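Local atomic coordinates of arginine 3rd transport system periplasmic binding protein (Legionella pneumophila subsp. pneumophila str. Philadelphia 1, PDB entry 3KZG), a protein that probably binds arginine in the periplasm and hands it to a membrane transport system. Residues R39-T44 / N209-E214; I31-E36 / L222-E227. One frame throughout, in Å; residues are numbered along the deposited sequence.

Interaction 1 of 2, residues R39-T44 / N209-E214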
loop_
_atom_site.group_PDB
_atom_site.type_symbol
_atom_site.label_atom_id
_atom_site.label_comp_id
_atom_site.label_asym_id
_atom_site.label_seq_id
_atom_site.Cartn_x
_atom_site.Cartn_y
_atom_site.Cartn_z
ATOM N N ARG A 39 -5.886 21.093 -14.979
ATOM C CA ARG A 39 -7.073 21.237 -14.140
ATOM C C ARG A 39 -6.671 21.596 -12.715
ATOM O O ARG A 39 -7.387 22.320 -12.020
ATOM C CB ARG A 39 -7.924 19.960 -14.141
ATOM C CG ARG A 39 -7.277 18.735 -13.530
ATOM C CD ARG A 39 -8.254 17.556 -13.537
ATOM N NE ARG A 39 -9.295 17.689 -12.520
ATOM C CZ ARG A 39 -9.098 17.489 -11.219
ATOM N NH1 ARG A 39 -7.900 17.140 -10.772
ATOM N NH2 ARG A 39 -10.099 17.644 -10.362
ATOM N N ARG A 40 -5.518 21.089 -12.289
ATOM C CA ARG A 40 -5.007 21.371 -10.955
ATOM C C ARG A 40 -4.512 22.812 -10.922
ATOM O O ARG A 40 -4.475 23.441 -9.870
ATOM C CB ARG A 40 -3.884 20.391 -10.600
ATOM C CG ARG A 40 -4.414 18.995 -10.307
ATOM C CD ARG A 40 -3.311 17.966 -10.128
ATOM N NE ARG A 40 -3.882 16.640 -9.928
ATOM C CZ ARG A 40 -4.006 16.038 -8.750
ATOM N NH1 ARG A 40 -3.589 16.637 -7.639
ATOM N NH2 ARG A 40 -4.565 14.839 -8.681
ATOM N N LEU A 41 -4.139 23.324 -12.090
ATOM C CA LEU A 41 -3.681 24.697 -12.227
ATOM C C LEU A 41 -4.911 25.588 -12.393
ATOM O O LEU A 41 -4.801 26.813 -12.433
ATOM C CB LEU A 41 -2.774 24.846 -13.453
ATOM C CG LEU A 41 -1.356 24.275 -13.359
ATOM C CD1 LEU A 41 -0.652 24.379 -14.708
ATOM C CD2 LEU A 41 -0.582 25.037 -12.293
ATOM N N HIS A 42 -6.081 24.957 -12.485
ATOM C CA HIS A 42 -7.345 25.671 -12.660
ATOM C C HIS A 42 -7.358 26.396 -14.003
ATOM O O HIS A 42 -7.980 27.448 -14.150
ATOM C CB HIS A 42 -7.549 26.685 -11.527
ATOM C CG HIS A 42 -7.591 26.068 -10.163
ATOM N ND1 HIS A 42 -7.467 26.811 -9.007
ATOM C CD2 HIS A 42 -7.746 24.783 -9.766
ATOM C CE1 HIS A 42 -7.540 26.011 -7.960
ATOM N NE2 HIS A 42 -7.709 24.773 -8.393
ATOM N N ALA A 43 -6.663 25.825 -14.981
ATOM C CA ALA A 43 -6.593 26.409 -16.311
ATOM C C ALA A 43 -7.033 25.416 -17.382
ATOM O O ALA A 43 -6.712 24.228 -17.313
ATOM C CB ALA A 43 -5.173 26.878 -16.596
ATOM N N THR A 44 -7.775 25.905 -18.370
ATOM C CA THR A 44 -8.224 25.055 -19.461
ATOM C C THR A 44 -6.999 24.693 -20.293
ATOM O O THR A 44 -6.036 25.459 -20.360
ATOM C CB THR A 44 -9.273 25.769 -20.338
ATOM O OG1 THR A 44 -8.768 27.043 -20.755
ATOM C CG2 THR A 44 -10.565 25.968 -19.558
ATOM N N ASN A 209 5.617 22.063 -10.761
ATOM C CA ASN A 209 6.403 21.135 -9.961
ATOM C C ASN A 209 5.617 20.741 -8.712
ATOM O O ASN A 209 5.541 19.556 -8.366
ATOM C CB ASN A 209 7.753 21.755 -9.579
ATOM C CG ASN A 209 8.693 21.872 -10.767
ATOM O OD1 ASN A 209 8.473 21.244 -11.807
ATOM N ND2 ASN A 209 9.750 22.671 -10.620
ATOM N N LYS A 210 5.028 21.723 -8.037
ATOM C CA LYS A 210 4.243 21.432 -6.850
ATOM C C LYS A 210 3.112 20.475 -7.212
ATOM O O LYS A 210 2.868 19.509 -6.491
ATOM C CB LYS A 210 3.675 22.717 -6.233
ATOM C CG LYS A 210 4.746 23.607 -5.618
ATOM C CD LYS A 210 4.187 24.595 -4.590
ATOM C CE LYS A 210 3.318 25.667 -5.228
ATOM N NZ LYS A 210 2.984 26.753 -4.259
ATOM N N ILE A 211 2.445 20.734 -8.338
ATOM C CA ILE A 211 1.346 19.889 -8.803
ATOM C C ILE A 211 1.820 18.455 -9.038
ATOM O O ILE A 211 1.129 17.499 -8.683
ATOM C CB ILE A 211 0.730 20.416 -10.137
ATOM C CG1 ILE A 211 0.033 21.760 -9.914
ATOM C CG2 ILE A 211 -0.280 19.412 -10.687
ATOM C CD1 ILE A 211 -1.073 21.708 -8.884
ATOM N N LEU A 212 2.993 18.314 -9.656
ATOM C CA LEU A 212 3.558 16.994 -9.932
ATOM C C LEU A 212 3.832 16.245 -8.631
ATOM O O LEU A 212 3.625 15.035 -8.551
ATOM C CB LEU A 212 4.859 17.121 -10.737
ATOM C CG LEU A 212 4.739 17.470 -12.229
ATOM C CD1 LEU A 212 6.132 17.732 -12.807
ATOM C CD2 LEU A 212 4.061 16.319 -12.970
ATOM N N LEU A 213 4.307 16.967 -7.619
ATOM C CA LEU A 213 4.584 16.359 -6.327
ATOM C C LEU A 213 3.278 15.918 -5.653
ATOM O O LEU A 213 3.210 14.832 -5.081
ATOM C CB LEU A 213 5.349 17.343 -5.434
ATOM C CG LEU A 213 6.795 17.615 -5.880
ATOM C CD1 LEU A 213 7.420 18.723 -5.048
ATOM C CD2 LEU A 213 7.602 16.325 -5.763
ATOM N N GLU A 214 2.237 16.744 -5.746
ATOM C CA GLU A 214 0.949 16.413 -5.139
ATOM C C GLU A 214 0.279 15.244 -5.858
ATOM O O GLU A 214 -0.490 14.498 -5.254
ATOM C CB GLU A 214 0.046 17.648 -5.153
ATOM C CG GLU A 214 0.766 18.878 -4.617
ATOM C CD GLU A 214 -0.037 20.153 -4.721
ATOM O OE1 GLU A 214 -0.666 20.382 -5.772
ATOM O OE2 GLU A 214 -0.019 20.936 -3.750
HETATM O O HOH W 1 -2.652 19.354 -7.196
#
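R40 faces I211 and E214 through two different parts of its side chain, and the flat guanidinium takes the polar part. One ordered water sits at the edge of this group, in its plane, where it accepts from R40 NH1 at 2.9 Å. The same water donates to E214 OE1 at 2.7 Å. The charges are therefore joined by a water bridge and not by a direct salt bridge, with R40 NH1 and E214 OE1 5.1 Å apart. The plane is fixed further by acids nearby: E36 forms a salt bridge with R40 NE and D218 another with R40 NH1. The arginine would be expected to favour the ionised form of the carboxylates gathered round it.

The apolar part is the stem of the arginine, which lies across I211. R40 CD rests on I211 CG2 at 3.4 Å, while R40 CB meets I211 CD1 at 3.5 Å. An extended run from CG to NE (chi3 -177°) lets these methylenes lie on the isoleucine while the charged end travels on to the water. I211 presents both branches, because CG2 stands anti to its backbone N and CG1 anti to its carbonyl carbon (chi1 -67°). From the neighbouring position L41 adds a looser touch, L41 CD2 to I211 CG1 at 4.1 Å. It is a clear example of an arginine serving as apolar filler and as charge partner at once.

The contact lies where helix 29-40 gives out: a Schellman motif at H42 turns the chain toward strand 44-50, which runs parallel to strand 4-13. L41 also packs on K207 and I208, so the end of this helix leans on successive turns of helix 202-217, with K210 reaching S188 of the second subunit.

Interaction 2 of 2, residues I31-E36 / L222-E227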
loop_
_atom_site.group_PDB
_atom_site.type_symbol
_atom_site.label_atom_id
_atom_site.label_comp_id
_atom_site.label_asym_id
_atom_site.label_seq_id
_atom_site.Cartn_x
_atom_site.Cartn_y
_atom_site.Cartn_z
ATOM N N ILE A 31 -0.612 13.528 -23.189
ATOM C CA ILE A 31 -1.857 14.272 -23.270
ATOM C C ILE A 31 -2.600 14.206 -21.946
ATOM O O ILE A 31 -2.985 15.239 -21.398
ATOM C CB ILE A 31 -2.781 13.720 -24.385
ATOM C CG1 ILE A 31 -2.030 13.671 -25.720
ATOM C CG2 ILE A 31 -4.036 14.576 -24.492
ATOM C CD1 ILE A 31 -1.363 14.970 -26.127
ATOM N N ASP A 32 -2.798 12.991 -21.439
ATOM C CA ASP A 32 -3.509 12.788 -20.183
ATOM C C ASP A 32 -2.799 13.449 -18.997
ATOM O O ASP A 32 -3.447 14.008 -18.111
ATOM C CB ASP A 32 -3.692 11.289 -19.887
ATOM C CG ASP A 32 -4.583 10.575 -20.907
ATOM O OD1 ASP A 32 -5.399 11.240 -21.582
ATOM O OD2 ASP A 32 -4.474 9.332 -21.017
ATOM N N LEU A 33 -1.474 13.385 -18.975
ATOM C CA LEU A 33 -0.727 13.991 -17.877
ATOM C C LEU A 33 -0.919 15.503 -17.863
ATOM O O LEU A 33 -1.357 16.076 -16.864
ATOM C CB LEU A 33 0.764 13.670 -17.990
ATOM C CG LEU A 33 1.603 14.288 -16.871
ATOM C CD1 LEU A 33 1.097 13.789 -15.520
ATOM C CD2 LEU A 33 3.058 13.942 -17.061
HETATM N N MSE A 34 -0.581 16.139 -18.979
HETATM C CA MSE A 34 -0.705 17.587 -19.138
HETATM C C MSE A 34 -2.134 18.036 -18.830
HETATM O O MSE A 34 -2.350 19.033 -18.140
HETATM C CB MSE A 34 -0.327 17.977 -20.572
HETATM C CG MSE A 34 -0.067 19.471 -20.795
HETATM SE SE MSE A 34 1.259 20.185 -19.583
HETATM C CE MSE A 34 2.873 19.743 -20.555
ATOM N N GLN A 35 -3.105 17.288 -19.344
ATOM C CA GLN A 35 -4.515 17.594 -19.120
ATOM C C GLN A 35 -4.805 17.693 -17.624
ATOM O O GLN A 35 -5.424 18.651 -17.161
ATOM C CB GLN A 35 -5.387 16.498 -19.740
ATOM C CG GLN A 35 -6.883 16.752 -19.676
ATOM C CD GLN A 35 -7.319 17.922 -20.543
ATOM O OE1 GLN A 35 -7.118 19.085 -20.186
ATOM N NE2 GLN A 35 -7.910 17.618 -21.694
ATOM N N GLU A 36 -4.349 16.699 -16.870
ATOM C CA GLU A 36 -4.558 16.665 -15.426
ATOM C C GLU A 36 -3.840 17.813 -14.700
ATOM O O GLU A 36 -4.392 18.407 -13.774
ATOM C CB GLU A 36 -4.094 15.312 -14.879
ATOM C CG GLU A 36 -4.218 15.139 -13.383
ATOM C CD GLU A 36 -5.624 15.355 -12.874
ATOM O OE1 GLU A 36 -6.577 15.142 -13.651
ATOM O OE2 GLU A 36 -5.774 15.723 -11.689
ATOM N N LEU A 222 0.519 7.612 -10.103
ATOM C CA LEU A 222 0.733 6.173 -10.190
ATOM C C LEU A 222 -0.346 5.503 -11.029
ATOM O O LEU A 222 -0.043 4.673 -11.891
ATOM C CB LEU A 222 0.757 5.547 -8.795
ATOM C CG LEU A 222 1.037 4.039 -8.746
ATOM C CD1 LEU A 222 2.346 3.733 -9.466
ATOM C CD2 LEU A 222 1.114 3.575 -7.304
ATOM N N ARG A 223 -1.601 5.871 -10.782
ATOM C CA ARG A 223 -2.716 5.297 -11.519
ATOM C C ARG A 223 -2.564 5.527 -13.019
ATOM O O ARG A 223 -2.681 4.596 -13.814
ATOM C CB ARG A 223 -4.043 5.884 -11.029
ATOM C CG ARG A 223 -5.262 5.265 -11.707
ATOM C CD ARG A 223 -6.581 5.693 -11.064
ATOM N NE ARG A 223 -6.810 7.133 -11.152
ATOM C CZ ARG A 223 -6.459 8.010 -10.215
ATOM N NH1 ARG A 223 -5.861 7.598 -9.103
ATOM N NH2 ARG A 223 -6.701 9.302 -10.394
ATOM N N LEU A 224 -2.283 6.763 -13.413
ATOM C CA LEU A 224 -2.124 7.060 -14.829
ATOM C C LEU A 224 -0.928 6.313 -15.410
ATOM O O LEU A 224 -1.037 5.637 -16.436
ATOM C CB LEU A 224 -1.941 8.558 -15.040
ATOM C CG LEU A 224 -1.762 8.980 -16.496
ATOM C CD1 LEU A 224 -3.022 8.634 -17.298
ATOM C CD2 LEU A 224 -1.472 10.477 -16.548
ATOM N N TYR A 225 0.214 6.434 -14.744
ATOM C CA TYR A 225 1.429 5.778 -15.197
ATOM C C TYR A 225 1.238 4.274 -15.404
ATOM O O TYR A 225 1.671 3.716 -16.417
ATOM C CB TYR A 225 2.554 6.004 -14.186
ATOM C CG TYR A 225 3.879 5.451 -14.632
ATOM C CD1 TYR A 225 4.767 6.226 -15.375
ATOM C CD2 TYR A 225 4.238 4.133 -14.337
ATOM C CE1 TYR A 225 5.986 5.696 -15.811
ATOM C CE2 TYR A 225 5.438 3.602 -14.770
ATOM C CZ TYR A 225 6.307 4.384 -15.503
ATOM O OH TYR A 225 7.492 3.840 -15.932
ATOM N N SER A 226 0.587 3.623 -14.446
ATOM C CA SER A 226 0.375 2.185 -14.521
ATOM C C SER A 226 -0.544 1.782 -15.667
ATOM O O SER A 226 -0.372 0.715 -16.251
ATOM C CB SER A 226 -0.171 1.658 -13.187
ATOM O OG SER A 226 -1.449 2.197 -12.898
ATOM N N GLU A 227 -1.508 2.638 -15.997
ATOM C CA GLU A 227 -2.441 2.350 -17.091
ATOM C C GLU A 227 -1.700 2.241 -18.424
ATOM O O GLU A 227 -2.125 1.522 -19.324
ATOM C CB GLU A 227 -3.502 3.454 -17.210
ATOM C CG GLU A 227 -4.343 3.683 -15.963
ATOM C CD GLU A 227 -5.433 4.723 -16.171
ATOM O OE1 GLU A 227 -6.429 4.419 -16.864
ATOM O OE2 GLU A 227 -5.290 5.851 -15.648
#
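L33 and L224 are the point of nearest backbone approach, their CA atoms 7.7 Å apart, where two helical segments pass each other in broadly opposite senses. What fills the gap is chiefly one side chain, L224, with CD1 lying against the D32 side chain and CD2 against the backbone of L33. L224 CD1 touches D32 CB at 3.8 Å. The other methyl reaches past that side chain to the main chain, with L224 CD2 at 3.8 Å from L33 N. Beyond it lies L33 CB, 4.2 Å from L224 CD2. With CG anti to the backbone N (chi1 180°), L224 extends well out from its helix and can lodge its fork against the other one. L33 offers the base of its side chain to this fork, while it also packs on Y87 and M215.

D32 divides its duties. Its CB makes the apolar contact, whereas its carboxylate is held by Y228, D32 OD2 accepting a hydrogen bond from Y228 OH. The same D32 OD2 also passes 4.1 Å from L224 CD1. That tyrosine lies one residue beyond 222-227, so the acid is tied to the same helix that supplies the leucine.

Between the segments themselves the contact is purely van der Waals, with no hydrogen bond or salt bridge directly linking them. The chemistry thus implies a modest apolar touch, with a polar link between D32 and Y228 beside it.

Overall arrangement
From the N terminus the chain forms strands 4-13 and 17-18 and then helix 29-40, whose successive parts supply the first halves of both contacts. It then passes through strand 44-50 and the five-stranded sheet that includes strands 91-97 and 180-188 before returning in helix 202-217. There interaction 1 closes its loop, with 164 residues between its segments. Helix 220-228 follows and closes the wider loop of interaction 2, inside which the first is nested. Their centres are about 13 Å apart. Together they bring the last two helices against one early helix, at different places along it, joining that helix to the C-terminal helices in one lobe, consistent with the two-lobed fold of this family.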